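Local coordinates for RNA pseudouridylate synthase domain-containing protein 4 (Homo sapiens, PDB 5UBA) that isomerises uridine to pseudouridine in mitochondrial RNA, including 16S ribosomal RNA, a modification needed to assemble that RNA into a functional mitochondrial ribosome, at residues I63-L68 with E74-C79. Numbering follows the deposited sequence. Where two conformers were deposited one is given.
Sequences ILAKML and EPLHLC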
loop_
_atom_site.group_PDB
_atom_site.type_symbol
_atom_site.label_atom_id
_atom_site.label_comp_id
_atom_site.label_asym_id
_atom_site.label_seq_id
_atom_site.Cartn_x
_atom_site.Cartn_y
_atom_site.Cartn_z
ATOM N N ILE A 63 13.523 -13.468 15.597
ATOM C CA ILE A 63 12.615 -14.493 16.119
ATOM C C ILE A 63 12.122 -15.384 14.976
ATOM O O ILE A 63 12.173 -16.598 15.041
ATOM C CB ILE A 63 11.385 -13.857 16.841
ATOM C CG1 ILE A 63 11.821 -12.886 17.953
ATOM C CG2 ILE A 63 10.477 -14.943 17.415
ATOM C CD1 ILE A 63 10.682 -12.210 18.684
ATOM N N LEU A 64 11.627 -14.765 13.906
ATOM C CA LEU A 64 11.130 -15.507 12.761
ATOM C C LEU A 64 12.242 -16.373 12.134
ATOM O O LEU A 64 12.007 -17.504 11.716
ATOM C CB LEU A 64 10.537 -14.524 11.720
ATOM C CG LEU A 64 9.909 -15.081 10.452
ATOM C CD1 LEU A 64 8.769 -16.026 10.763
ATOM C CD2 LEU A 64 9.396 -13.940 9.577
ATOM N N ALA A 65 13.453 -15.820 12.099
ATOM C CA ALA A 65 14.599 -16.540 11.557
ATOM C C ALA A 65 14.836 -17.844 12.315
ATOM O O ALA A 65 14.948 -18.897 11.703
ATOM C CB ALA A 65 15.834 -15.671 11.578
ATOM N N LYS A 66 14.860 -17.746 13.647
ATOM C CA LYS A 66 15.086 -18.908 14.502
ATOM C C LYS A 66 13.898 -19.865 14.449
ATOM O O LYS A 66 14.059 -21.082 14.495
ATOM C CB LYS A 66 15.426 -18.479 15.935
ATOM C CG LYS A 66 16.772 -17.767 16.027
ATOM C CD LYS A 66 17.257 -17.631 17.459
ATOM C CE LYS A 66 18.481 -16.733 17.567
ATOM N NZ LYS A 66 19.685 -17.332 16.937
ATOM N N MET A 67 12.696 -19.320 14.313
ATOM C CA MET A 67 11.503 -20.139 14.174
ATOM C C MET A 67 11.530 -20.987 12.913
ATOM O O MET A 67 11.038 -22.104 12.905
ATOM C CB MET A 67 10.268 -19.233 14.186
ATOM C CG MET A 67 8.975 -19.904 14.531
ATOM S SD MET A 67 7.791 -18.580 14.825
ATOM C CE MET A 67 8.196 -18.071 16.485
ATOM N N LEU A 68 12.087 -20.453 11.827
ATOM C CA LEU A 68 12.130 -21.163 10.560
ATOM C C LEU A 68 13.383 -22.028 10.369
ATOM O O LEU A 68 13.303 -23.075 9.739
ATOM C CB LEU A 68 12.036 -20.150 9.401
ATOM C CG LEU A 68 10.734 -19.362 9.286
ATOM C CD1 LEU A 68 10.918 -18.271 8.247
ATOM C CD2 LEU A 68 9.560 -20.241 8.918
ATOM N N GLU A 74 20.698 -16.546 12.084
ATOM C CA GLU A 74 20.863 -15.114 12.279
ATOM C C GLU A 74 19.633 -14.443 11.697
ATOM O O GLU A 74 18.897 -15.099 10.967
ATOM C CB GLU A 74 22.143 -14.614 11.599
ATOM C CG GLU A 74 23.407 -15.095 12.307
ATOM C CD GLU A 74 23.547 -14.490 13.695
ATOM O OE1 GLU A 74 23.573 -15.254 14.696
ATOM O OE2 GLU A 74 23.620 -13.241 13.787
ATOM N N PRO A 75 19.419 -13.151 12.021
ATOM C CA PRO A 75 18.127 -12.538 11.645
ATOM C C PRO A 75 17.864 -12.473 10.143
ATOM O O PRO A 75 18.798 -12.381 9.346
ATOM C CB PRO A 75 18.211 -11.131 12.252
ATOM C CG PRO A 75 19.192 -11.268 13.392
ATOM C CD PRO A 75 20.190 -12.269 12.916
ATOM N N LEU A 76 16.589 -12.557 9.772
ATOM C CA LEU A 76 16.187 -12.218 8.405
ATOM C C LEU A 76 16.442 -10.730 8.181
ATOM O O LEU A 76 16.571 -9.947 9.118
ATOM C CB LEU A 76 14.701 -12.585 8.210
ATOM C CG LEU A 76 14.447 -14.071 7.999
ATOM C CD1 LEU A 76 13.038 -14.494 8.415
ATOM C CD2 LEU A 76 14.651 -14.457 6.538
ATOM N N HIS A 77 16.563 -10.355 6.898
ATOM C CA HIS A 77 16.815 -9.001 6.457
ATOM C C HIS A 77 15.666 -8.439 5.637
ATOM O O HIS A 77 15.117 -9.112 4.765
ATOM C CB HIS A 77 18.059 -8.997 5.571
ATOM C CG HIS A 77 19.274 -9.473 6.288
ATOM N ND1 HIS A 77 20.117 -8.617 6.955
ATOM C CD2 HIS A 77 19.765 -10.717 6.469
ATOM C CE1 HIS A 77 21.081 -9.319 7.528
ATOM N NE2 HIS A 77 20.889 -10.594 7.252
ATOM N N LEU A 78 15.374 -7.178 5.908
ATOM C CA LEU A 78 14.428 -6.384 5.110
ATOM C C LEU A 78 14.987 -6.165 3.705
ATOM O O LEU A 78 16.202 -5.938 3.525
ATOM C CB LEU A 78 14.214 -5.007 5.734
ATOM C CG LEU A 78 13.574 -4.938 7.123
ATOM C CD1 LEU A 78 13.602 -3.519 7.667
ATOM C CD2 LEU A 78 12.159 -5.507 7.094
ATOM N N CYS A 79 14.093 -6.261 2.721
ATOM C CA CYS A 79 14.410 -5.927 1.312
ATOM C C CYS A 79 13.698 -4.706 0.748
ATOM O O CYS A 79 14.095 -4.207 -0.296
ATOM C CB CYS A 79 14.057 -7.117 0.447
ATOM S SG CYS A 79 15.012 -8.612 0.815
HETATM O O HOH W 1 21.776 -15.381 17.155
#
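In the pseudouridine synthase domain, the later part of helix 57-69 packs on the chain entering strand 77-78, an edge strand of a four-stranded antiparallel sheet, with A65 and L64 facing E74-L76. The nearest pair of CA atoms is A65 and P75, 5.3 Å apart. A65 meets the chain with its methyl: CB lies close to a carbonyl oxygen, 3.2 Å from E74 O, and 3.9 Å from P75 CA. Deeper in, L76 directs its side chain at the helix. With CG beside the backbone N (chi1 -78°), its CD1 branch reaches L64, 3.8 Å from CG and close to CD2, with L68 CD1 farther off at 4.3 Å. W94 touches both A65 and L76, and L61 also packs on L76, extending the apolar cluster. At the exposed side K66 NZ and E74 OE1 stand 4.9 Å apart and are joined through one water, which accepts from K66 NZ at 2.9 Å and donates to E74 OE1. K66 NZ also bonds to the carbonyl oxygens of H71 and A73, tying the helix to the loop that follows. With no direct hydrogen bond between the segments, van der Waals packing and this water bridge join them.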